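Local coordinates for protein acyl-coenzyme A oxidase acox-1.2 (Caenorhabditis elegans, PDB 5K3J) that catalyses the FAD-dependent desaturation of CoA-linked ascarosides with a five-carbon omega side chain in the first step of peroxisomal beta-oxidation, passing the electrons to oxygen to give hydrogen peroxide, at residues Ile45-Val49 / Leu99-Val103; Lys51-Leu55 / Ile79-Tyr83; Gln300-His306 / Val421-Ala425; Val330-Asp334 / Arg598-Val602. Residue numbers count along the deposited sequence, not the author numbering.

Interaction 1 of 4, residues Ile45-Val49 / Leu99-Val103; sequences ITDAV and LHREV
When two helices cross at a moderate angle, one long polar side chain can fill the gap between them and still find a partner, as Glu102 does here. Two helical turns, Ile45-Val49 and Leu99-Val103, run in the same general direction, with axes 10.9 Å apart and a signed crossing angle of -45°. CA atoms pair at Ile45-Leu99 (7.1 Å) and Val49-Val103 (7.8 Å). Glu102, extended (chi1 and chi2 both t), brings OE2 to 2.8 Å from Thr46 OG1 and OE1 to 3.9 Å from Val49 CG1. The Thr46 hydroxyl also lies within bonding distance of Arg42 O, and Glu102 OE2 is hydrogen-bonded to Ser611. Beside this polar pair Val49 (t) sets CG2 3.6 Å from Leu99 CD1 and CG1 3.9 Å from Val103 CG2. Leu99 (t, p) also meets Ile45, CD1 to CG2 at 3.7 Å. The pair lies within the helical N-terminal domain, where helix 66-82 covers Leu99 and Val103 through Leu80; helix 612-615, from the C-terminal part of the chain, lies against Val49 and Glu102.

Interaction 2 of 4, residues Lys51-Leu55 / Ile79-Tyr83; sequences KIPEL and ILTKY
Side-chain conformations decide how the loop Lys51-Leu55 meets Ile79-Tyr83. The loop passes through an extended Ile52 (phi/psi -101/106) into a 3-10 turn at Pro53-Leu55, with Leu55 N bonded to Ile52 O at 3.3 Å. Opposite it, residues 79-82 are helical, and Tyr83 N bonds to Ile79 O at 3.2 Å. The nearest CA pairs are Leu55-Leu80 (7.1 Å) and Ile52-Tyr83 (9.3 Å). Tyr83, chi1 m, turns its ring toward the loop. Ile52 (m, t) places CG2 over one face, 4.0 Å from the centroid and 28° off the normal, a CH-pi contact in which CG2 comes within 3.6 Å of Tyr83 CZ. At the ring edge Tyr83 OH donates to Glu54 OE1 at 3.2 Å; Glu54 reaches it with chi1 m and an off-rotamer chi2 of 95°. Within the helical N-terminal domain of the acyl-CoA oxidase fold, this joins the link following helix 36-49 to the end of helix 66-82, away from the substrate and flavin. Leu55 (m, t) inserts its CD2 3.7 Å from Ile79 CG2, and its CD1 lies 4.3 Å from Leu80 CD1. Ile79 (m, t) also reaches back, with CD1 3.9 Å from Glu54 O. The carbonyls of Glu54 and Leu55 are hydrogen-bonded to Arg75 and Lys76, one turn earlier on the same helix.

Interaction 3 of 4, residues Gln300-His306 / Val421-Ala425; sequences QGLFLAH and VYGIA
Phe303 of Gln300-His306 packs against Val421, Ile424 and Ala425 of the antiparallel segment Val421-Ala425. The short axes lie 10.3 Å apart at 171°, with CA pairs at Phe303-Val421 (6.5 Å) and Gln300-Ala425 (6.7 Å). The first helix is kinked: the amides of Gly301 and Leu304 lack their bonds to the preceding turn. Val421 (chi1 t) comes first: its CG1 is 3.6 Å from Phe303 O and 4.0 Å from Phe303 CB, while its CG2 sits over one face of the His306 imidazole, a CH-pi contact 4.1 Å from the centroid and 6° off the normal. Tyr106 (through ND1) and Leu615 O (through NE2) hold the same imidazole. Tyr422 points away, its hydroxyl hydrogen-bonded to Glu401 of the second subunit, and Gly423 O bonds to Tyr412 of that subunit. Both helices lie in the C-alpha1 domain, where short helix 418-426 packs against long helix 287-315 of the helical bundle shared with the acyl-CoA dehydrogenases; the side chain of Phe303 lies about 5 Å from the bound ascaroside-CoA and about 4 Å from the side chain of Glu299, a specificity determinant. Ile424 adds CG2, 3.8 Å from Phe303 CZ. Last comes Ala425, whose small CB fits 3.4 Å from Phe303 CD2 (chi1 m) and whose carbonyl O accepts a 2.9 Å hydrogen bond from Gln300 NE2 (m, m), with an N-H...O angle of 158°.

Interaction 4 of 4, residues Val330-Asp334 / Arg598-Val602; sequences VKVLD and RPNAV. With FAD (flavin-adenine dinucleotide), chain G.
One carboxylate oxygen serves two guanidinium nitrogens: Asp334 OD1 accepts from Arg598 NE at 2.8 Å and from Arg598 NH2 at 3.1 Å, a salt bridge rather than a bidentate pairing through both oxygens. The guanidinium is thus met at its edge by charge and over one face by Leu333 CD2, 3.4 Å from Arg598 NH1, so one arginine serves polar and apolar neighbours. Arg598 (chi1 t, chi2 p) follows directly on a helix and begins a turn closed by Ala601 N to Arg598 O at 3.2 Å. Across from it the Lys331 side chain is stretched beyond chi1 (m, t, t, t), and residues 332-334 have helical angles, with Asp334 N bonded to Lys331 O at 3.0 Å. The nearest CA atoms, of Asp334 and Arg598, are 7.7 Å apart. Leu333 (t, p) also packs CD2 3.9 Å from Ala601 CB. Val332 faces the cofactor, its CG1 3.5 Å from FAD O4B, so the loop helps line the FAD pocket at the adenosine ribose; the second subunit contributes too. Glu17 salt-bridges both Arg598 and Lys331, whose NZ is also hydrogen-bonded to Glu13 O, while Phe343 of helix 343-363 touches Leu333, Arg598 and Ala601, and helix 336-340 sets Gln339 against Arg598.

Interactions 1 and 2 share the N-terminal domain and touch directly, Leu80 CD1 lying 3.7 Å from Leu99 CD2: the first is a buried helix pair with apolar packing beside a Thr-Glu polar pair, whereas the second, partly buried, joins a loop to a helix by CH-pi contact and a tyrosine hydrogen bond. Interaction 3 is the most central, about 7 Å between centres from the chain's middle, and combines ring packing with a side-chain to carbonyl hydrogen bond; Leu302 CD1, 3.2 Å from Arg101 NH1, connects it with interaction 1. Interaction 4, centred about 28 Å out yet mostly buried, alone bridges its segments by a salt bridge. Its segments alternate along the chain with those of interaction 3, without touching them.

Interaction 1 of 4, residues Ile45-Val49 / Leu99-Val103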
# COMPACT_ATOMS: atom_id res chain seq x y z
N ILE A 45 -2.48 -12.08 30.79
CA ILE A 45 -1.89 -13.04 29.86
C ILE A 45 -0.52 -12.56 29.39
O ILE A 45 0.45 -13.32 29.39
CB ILE A 45 -2.79 -13.27 28.64
CG1 ILE A 45 -4.08 -13.97 29.07
CG2 ILE A 45 -2.09 -14.11 27.60
CD1 ILE A 45 -5.24 -13.76 28.10
N THR A 46 -0.45 -11.29 29.00
CA THR A 46 0.79 -10.68 28.56
C THR A 46 1.87 -10.80 29.64
O THR A 46 3.03 -11.09 29.34
CB THR A 46 0.60 -9.19 28.21
OG1 THR A 46 -0.34 -9.07 27.13
CG2 THR A 46 1.92 -8.56 27.78
N ASP A 47 1.46 -10.59 30.89
CA ASP A 47 2.37 -10.71 32.02
C ASP A 47 2.87 -12.13 32.17
O ASP A 47 4.07 -12.36 32.35
CB ASP A 47 1.66 -10.27 33.31
CG ASP A 47 2.58 -10.32 34.52
OD1 ASP A 47 3.81 -10.24 34.33
OD2 ASP A 47 2.06 -10.42 35.65
N ALA A 48 1.95 -13.08 32.10
CA ALA A 48 2.26 -14.49 32.25
C ALA A 48 3.10 -14.99 31.07
O ALA A 48 3.93 -15.88 31.23
CB ALA A 48 0.99 -15.32 32.38
N VAL A 49 2.86 -14.41 29.90
CA VAL A 49 3.63 -14.75 28.72
C VAL A 49 5.07 -14.25 28.86
O VAL A 49 6.02 -14.96 28.54
CB VAL A 49 2.99 -14.16 27.44
CG1 VAL A 49 4.00 -14.10 26.32
CG2 VAL A 49 1.78 -14.99 27.02
N LEU A 99 -3.77 -13.99 22.77
CA LEU A 99 -2.58 -14.80 22.99
C LEU A 99 -1.79 -15.03 21.70
O LEU A 99 -0.57 -14.96 21.69
CB LEU A 99 -2.96 -16.13 23.63
CG LEU A 99 -1.78 -17.04 23.96
CD1 LEU A 99 -0.87 -16.35 24.95
CD2 LEU A 99 -2.26 -18.38 24.52
N HIS A 100 -2.51 -15.30 20.61
CA HIS A 100 -1.86 -15.60 19.34
C HIS A 100 -1.40 -14.33 18.62
O HIS A 100 -0.32 -14.31 18.04
CB HIS A 100 -2.79 -16.41 18.45
CG HIS A 100 -2.96 -17.83 18.89
ND1 HIS A 100 -3.84 -18.21 19.88
CD2 HIS A 100 -2.34 -18.97 18.50
CE1 HIS A 100 -3.77 -19.51 20.07
NE2 HIS A 100 -2.86 -20.00 19.24
N ARG A 101 -2.21 -13.27 18.68
CA ARG A 101 -1.82 -12.00 18.07
C ARG A 101 -0.56 -11.46 18.72
O ARG A 101 0.23 -10.76 18.08
CB ARG A 101 -2.94 -10.96 18.17
CG ARG A 101 -4.07 -11.11 17.16
CD ARG A 101 -5.13 -10.04 17.40
NE ARG A 101 -6.29 -10.17 16.53
CZ ARG A 101 -7.51 -9.77 16.86
NH1 ARG A 101 -7.72 -9.24 18.06
NH2 ARG A 101 -8.53 -9.92 16.02
N GLU A 102 -0.37 -11.77 20.00
CA GLU A 102 0.80 -11.30 20.72
C GLU A 102 1.98 -12.24 20.57
O GLU A 102 3.04 -11.84 20.09
CB GLU A 102 0.49 -11.10 22.21
CG GLU A 102 1.74 -10.78 23.02
CD GLU A 102 1.42 -10.32 24.43
OE1 GLU A 102 1.80 -11.02 25.39
OE2 GLU A 102 0.80 -9.24 24.58
N VAL A 103 1.81 -13.49 20.99
CA VAL A 103 2.90 -14.46 20.96
C VAL A 103 3.31 -14.79 19.52
O VAL A 103 4.46 -14.59 19.13
CB VAL A 103 2.54 -15.76 21.68
CG1 VAL A 103 3.67 -16.76 21.57
CG2 VAL A 103 2.22 -15.47 23.13

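Interaction 2 of 4, residues Lys51-Leu55 / Ile79-Tyr83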
# COMPACT_ATOMS: atom_id res chain seq x y z
N LYS A 51 6.95 -14.14 31.24
CA LYS A 51 7.76 -14.92 32.16
C LYS A 51 8.34 -16.15 31.47
O LYS A 51 9.28 -16.78 31.96
CB LYS A 51 6.94 -15.35 33.38
CG LYS A 51 6.36 -16.75 33.27
CD LYS A 51 5.11 -16.95 34.11
CE LYS A 51 4.57 -18.36 33.91
NZ LYS A 51 3.17 -18.51 34.40
N ILE A 52 7.78 -16.48 30.31
CA ILE A 52 8.18 -17.66 29.55
C ILE A 52 9.10 -17.27 28.40
O ILE A 52 8.65 -16.71 27.39
CB ILE A 52 6.96 -18.42 29.00
CG1 ILE A 52 5.91 -18.59 30.11
CG2 ILE A 52 7.38 -19.76 28.41
CD1 ILE A 52 4.49 -18.71 29.59
N PRO A 53 10.40 -17.57 28.54
CA PRO A 53 11.44 -17.15 27.58
C PRO A 53 11.30 -17.75 26.18
O PRO A 53 11.65 -17.09 25.21
CB PRO A 53 12.74 -17.61 28.25
CG PRO A 53 12.32 -18.71 29.16
CD PRO A 53 10.97 -18.33 29.66
N GLU A 54 10.80 -18.98 26.09
CA GLU A 54 10.73 -19.68 24.81
C GLU A 54 9.65 -19.06 23.90
O GLU A 54 9.60 -19.35 22.69
CB GLU A 54 10.41 -21.15 25.00
CG GLU A 54 11.46 -21.89 25.83
CD GLU A 54 11.08 -21.96 27.29
OE1 GLU A 54 10.06 -22.61 27.62
OE2 GLU A 54 11.80 -21.37 28.10
N LEU A 55 8.81 -18.20 24.46
CA LEU A 55 7.72 -17.59 23.70
C LEU A 55 8.15 -16.28 23.05
O LEU A 55 7.35 -15.65 22.36
CB LEU A 55 6.52 -17.34 24.62
CG LEU A 55 5.71 -18.55 25.06
CD1 LEU A 55 4.40 -18.12 25.69
CD2 LEU A 55 5.47 -19.49 23.89
N ILE A 79 4.98 -24.70 20.83
CA ILE A 79 5.29 -24.34 22.21
C ILE A 79 4.06 -23.72 22.87
O ILE A 79 3.68 -24.09 23.98
CB ILE A 79 6.46 -23.35 22.29
CG1 ILE A 79 7.71 -23.93 21.63
CG2 ILE A 79 6.75 -23.00 23.74
CD1 ILE A 79 8.85 -22.96 21.55
N LEU A 80 3.44 -22.77 22.17
CA LEU A 80 2.26 -22.07 22.66
C LEU A 80 1.12 -23.04 22.97
O LEU A 80 0.38 -22.84 23.93
CB LEU A 80 1.80 -21.04 21.64
CG LEU A 80 0.65 -20.11 22.03
CD1 LEU A 80 1.06 -19.26 23.22
CD2 LEU A 80 0.23 -19.24 20.85
N THR A 81 0.98 -24.07 22.14
CA THR A 81 -0.08 -25.06 22.33
C THR A 81 0.11 -25.80 23.65
O THR A 81 -0.87 -26.13 24.33
CB THR A 81 -0.11 -26.06 21.15
OG1 THR A 81 -0.39 -25.35 19.94
CG2 THR A 81 -1.17 -27.12 21.37
N LYS A 82 1.36 -26.06 24.02
CA LYS A 82 1.65 -26.69 25.30
C LYS A 82 1.24 -25.79 26.46
O LYS A 82 0.57 -26.23 27.40
CB LYS A 82 3.14 -27.02 25.40
CG LYS A 82 3.70 -26.94 26.81
CD LYS A 82 5.20 -27.12 26.85
CE LYS A 82 5.78 -26.50 28.11
NZ LYS A 82 4.95 -26.80 29.31
N TYR A 83 1.62 -24.52 26.39
CA TYR A 83 1.31 -23.56 27.44
C TYR A 83 -0.13 -23.03 27.35
O TYR A 83 -0.52 -22.18 28.13
CB TYR A 83 2.28 -22.38 27.40
CG TYR A 83 3.68 -22.68 27.90
CD1 TYR A 83 3.93 -22.86 29.26
CD2 TYR A 83 4.75 -22.76 27.02
CE1 TYR A 83 5.21 -23.12 29.72
CE2 TYR A 83 6.03 -23.02 27.48
CZ TYR A 83 6.25 -23.20 28.83
OH TYR A 83 7.52 -23.47 29.29

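Interaction 3 of 4, residues Gln300-His306 / Val421-Ala425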
# COMPACT_ATOMS: atom_id res chain seq x y z
N GLN A 300 -9.65 -5.24 11.48
CA GLN A 300 -9.09 -4.17 10.68
C GLN A 300 -9.23 -2.85 11.43
O GLN A 300 -8.84 -1.80 10.94
CB GLN A 300 -9.75 -4.09 9.30
CG GLN A 300 -9.58 -5.31 8.43
CD GLN A 300 -8.34 -5.25 7.57
OE1 GLN A 300 -7.84 -4.17 7.26
NE2 GLN A 300 -7.84 -6.41 7.18
N GLY A 301 -9.77 -2.93 12.64
CA GLY A 301 -9.75 -1.81 13.56
C GLY A 301 -8.51 -1.87 14.44
O GLY A 301 -7.98 -0.83 14.84
N LEU A 302 -8.02 -3.08 14.70
CA LEU A 302 -6.90 -3.28 15.61
C LEU A 302 -5.52 -3.17 14.93
O LEU A 302 -4.61 -2.57 15.50
CB LEU A 302 -7.02 -4.63 16.32
CG LEU A 302 -8.13 -4.67 17.38
CD1 LEU A 302 -8.37 -6.09 17.90
CD2 LEU A 302 -7.79 -3.74 18.53
N PHE A 303 -5.37 -3.74 13.73
CA PHE A 303 -4.18 -3.52 12.91
C PHE A 303 -3.87 -2.03 12.80
O PHE A 303 -2.73 -1.60 12.96
CB PHE A 303 -4.38 -4.07 11.50
CG PHE A 303 -4.37 -5.57 11.40
CD1 PHE A 303 -3.41 -6.33 12.05
CD2 PHE A 303 -5.31 -6.21 10.62
CE1 PHE A 303 -3.41 -7.71 11.92
CE2 PHE A 303 -5.32 -7.58 10.49
CZ PHE A 303 -4.36 -8.34 11.14
N LEU A 304 -4.91 -1.26 12.49
CA LEU A 304 -4.81 0.18 12.30
C LEU A 304 -4.39 0.85 13.59
O LEU A 304 -3.57 1.77 13.58
CB LEU A 304 -6.15 0.74 11.81
CG LEU A 304 -6.21 2.22 11.46
CD1 LEU A 304 -5.03 2.58 10.57
CD2 LEU A 304 -7.52 2.54 10.76
N ALA A 305 -4.96 0.41 14.71
CA ALA A 305 -4.54 0.91 16.00
C ALA A 305 -3.06 0.59 16.23
O ALA A 305 -2.31 1.42 16.74
CB ALA A 305 -5.40 0.31 17.10
N HIS A 306 -2.66 -0.61 15.85
CA HIS A 306 -1.28 -1.06 15.94
C HIS A 306 -0.35 -0.12 15.18
O HIS A 306 0.70 0.29 15.70
CB HIS A 306 -1.17 -2.50 15.40
CG HIS A 306 0.19 -3.12 15.52
ND1 HIS A 306 0.36 -4.47 15.67
CD2 HIS A 306 1.43 -2.58 15.48
CE1 HIS A 306 1.65 -4.74 15.73
NE2 HIS A 306 2.32 -3.61 15.62
N VAL A 421 2.44 -4.81 8.82
CA VAL A 421 1.05 -4.59 9.18
C VAL A 421 0.23 -4.17 7.98
O VAL A 421 -0.93 -4.58 7.84
CB VAL A 421 0.93 -3.52 10.29
CG1 VAL A 421 -0.53 -3.26 10.63
CG2 VAL A 421 1.70 -3.96 11.52
N TYR A 422 0.82 -3.37 7.11
CA TYR A 422 0.12 -2.98 5.91
C TYR A 422 -0.07 -4.20 5.01
O TYR A 422 -1.19 -4.51 4.61
CB TYR A 422 0.85 -1.90 5.13
CG TYR A 422 0.14 -1.58 3.84
CD1 TYR A 422 -1.04 -0.85 3.85
CD2 TYR A 422 0.62 -2.05 2.63
CE1 TYR A 422 -1.71 -0.58 2.68
CE2 TYR A 422 -0.05 -1.78 1.45
CZ TYR A 422 -1.22 -1.04 1.48
OH TYR A 422 -1.91 -0.76 0.33
N GLY A 423 1.02 -4.90 4.72
CA GLY A 423 0.98 -6.07 3.86
C GLY A 423 -0.01 -7.12 4.32
O GLY A 423 -0.73 -7.71 3.51
N ILE A 424 -0.06 -7.35 5.63
CA ILE A 424 -0.96 -8.33 6.21
C ILE A 424 -2.44 -7.94 6.05
O ILE A 424 -3.22 -8.68 5.45
CB ILE A 424 -0.66 -8.54 7.72
CG1 ILE A 424 0.63 -9.34 7.90
CG2 ILE A 424 -1.81 -9.24 8.41
CD1 ILE A 424 0.57 -10.72 7.28
N ALA A 425 -2.80 -6.77 6.56
CA ALA A 425 -4.20 -6.35 6.61
C ALA A 425 -4.79 -6.06 5.24
O ALA A 425 -5.96 -6.36 4.99
CB ALA A 425 -4.33 -5.13 7.50

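Interaction 4 of 4, residues Val330-Asp334 / Arg598-Val602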
# COMPACT_ATOMS: atom_id res chain seq x y z
N VAL A 330 10.83 21.21 17.21
CA VAL A 330 9.52 20.81 17.73
C VAL A 330 9.21 19.35 17.40
O VAL A 330 9.66 18.82 16.39
CB VAL A 330 8.40 21.72 17.15
CG1 VAL A 330 8.19 21.47 15.66
CG2 VAL A 330 7.09 21.51 17.91
N LYS A 331 8.45 18.70 18.29
CA LYS A 331 7.91 17.38 18.01
C LYS A 331 7.02 17.44 16.77
O LYS A 331 6.19 18.33 16.64
CB LYS A 331 7.13 16.85 19.21
CG LYS A 331 7.95 16.68 20.49
CD LYS A 331 7.09 16.12 21.61
CE LYS A 331 7.88 15.92 22.89
NZ LYS A 331 7.05 15.27 23.94
N VAL A 332 7.19 16.48 15.86
CA VAL A 332 6.47 16.50 14.58
C VAL A 332 4.98 16.27 14.77
O VAL A 332 4.19 16.60 13.89
CB VAL A 332 7.03 15.44 13.61
CG1 VAL A 332 8.41 15.84 13.11
CG2 VAL A 332 7.06 14.07 14.27
N LEU A 333 4.60 15.72 15.92
CA LEU A 333 3.20 15.52 16.23
C LEU A 333 2.47 16.85 16.42
O LEU A 333 1.25 16.91 16.38
CB LEU A 333 3.05 14.64 17.48
CG LEU A 333 1.63 14.25 17.93
CD1 LEU A 333 0.87 13.58 16.79
CD2 LEU A 333 1.69 13.35 19.15
N ASP A 334 3.23 17.92 16.63
CA ASP A 334 2.64 19.24 16.84
C ASP A 334 2.13 19.85 15.54
O ASP A 334 1.20 20.67 15.55
CB ASP A 334 3.64 20.18 17.51
CG ASP A 334 3.78 19.91 19.00
OD1 ASP A 334 2.91 19.21 19.56
OD2 ASP A 334 4.74 20.41 19.61
N ARG A 598 -4.84 16.18 20.38
CA ARG A 598 -3.37 16.17 20.46
C ARG A 598 -2.73 15.80 21.81
O ARG A 598 -1.83 14.96 21.84
CB ARG A 598 -2.84 17.54 20.01
CG ARG A 598 -1.40 17.84 20.43
CD ARG A 598 -0.39 16.99 19.67
NE ARG A 598 0.97 17.22 20.13
CZ ARG A 598 1.57 16.51 21.08
NH1 ARG A 598 0.93 15.51 21.67
NH2 ARG A 598 2.82 16.79 21.44
N PRO A 599 -3.16 16.41 22.93
CA PRO A 599 -2.48 16.04 24.18
C PRO A 599 -2.79 14.62 24.65
O PRO A 599 -2.00 14.05 25.40
CB PRO A 599 -2.99 17.08 25.18
CG PRO A 599 -4.30 17.50 24.64
CD PRO A 599 -4.17 17.47 23.15
N ASN A 600 -3.92 14.07 24.22
CA ASN A 600 -4.30 12.70 24.59
C ASN A 600 -3.79 11.65 23.61
O ASN A 600 -4.01 10.46 23.80
CB ASN A 600 -5.82 12.59 24.69
CG ASN A 600 -6.35 13.00 26.05
OD1 ASN A 600 -5.74 12.72 27.08
ND2 ASN A 600 -7.50 13.66 26.06
N ALA A 601 -3.10 12.11 22.56
CA ALA A 601 -2.66 11.26 21.45
C ALA A 601 -1.95 9.98 21.90
O ALA A 601 -2.31 8.88 21.48
CB ALA A 601 -1.76 12.05 20.51
N VAL A 602 -0.94 10.14 22.75
CA VAL A 602 -0.15 9.00 23.20
C VAL A 602 -0.96 8.14 24.16
O VAL A 602 -0.76 6.92 24.23
CB VAL A 602 1.16 9.48 23.87
CG1 VAL A 602 1.97 8.30 24.38
CG2 VAL A 602 1.98 10.29 22.88
PA FAD G . 10.74 13.76 8.72
O1A FAD G . 11.39 15.07 8.29
O2A FAD G . 11.24 13.36 10.08
O5B FAD G . 9.14 13.94 8.77
C5B FAD G . 8.35 12.89 9.36
C4B FAD G . 6.91 13.45 9.61
O4B FAD G . 6.99 14.63 10.16
C3B FAD G . 6.18 13.64 8.28
O3B FAD G . 4.89 13.33 8.42
C2B FAD G . 6.32 15.16 7.98
O2B FAD G . 5.14 15.65 7.21
C1B FAD G . 6.34 15.70 9.15
N9A FAD G . 7.13 16.89 9.14
C8A FAD G . 8.45 16.99 9.38
N7A FAD G . 8.79 18.30 9.28
C5A FAD G . 7.67 19.01 8.98
C6A FAD G . 7.46 20.37 8.77
N6A FAD G . 8.28 21.53 8.78
N1A FAD G . 6.24 20.82 8.48
C2A FAD G . 5.19 19.94 8.39
N3A FAD G . 5.40 18.62 8.60
C4A FAD G . 6.64 18.16 8.89
N1 FAD G . 18.89 10.22 2.16
C2 FAD G . 20.21 10.51 1.60
O2 FAD G . 20.85 11.45 2.02
N3 FAD G . 20.76 9.66 0.54
C4 FAD G . 20.01 8.56 0.06
O4 FAD G . 20.48 7.84 -0.85
C4X FAD G . 18.66 8.27 0.62
N5 FAD G . 17.89 7.16 0.13
C5X FAD G . 16.57 6.87 0.69
C6 FAD G . 15.83 5.78 0.20
C7 FAD G . 14.55 5.51 0.74
C7M FAD G . 13.94 4.28 0.06
C8 FAD G . 14.03 6.32 1.75
C8M FAD G . 12.67 6.11 2.39
C9 FAD G . 14.77 7.41 2.24
C9A FAD G . 16.04 7.69 1.71
N10 FAD G . 16.83 8.84 2.21
C10 FAD G . 18.13 9.11 1.67
C1' FAD G . 16.29 9.70 3.29
C2' FAD G . 15.20 10.63 2.76
O2' FAD G . 15.76 11.50 1.83
C3' FAD G . 14.65 11.41 3.91
O3' FAD G . 14.16 10.51 4.88
C4' FAD G . 13.52 12.30 3.45
O4' FAD G . 14.03 13.26 2.55
C5' FAD G . 12.92 12.99 4.65
O5' FAD G . 12.57 12.00 5.61
P FAD G . 12.59 12.37 7.17
O1P FAD G . 13.21 11.20 7.95
O2P FAD G . 13.40 13.61 7.40
O3P FAD G . 11.12 12.62 7.67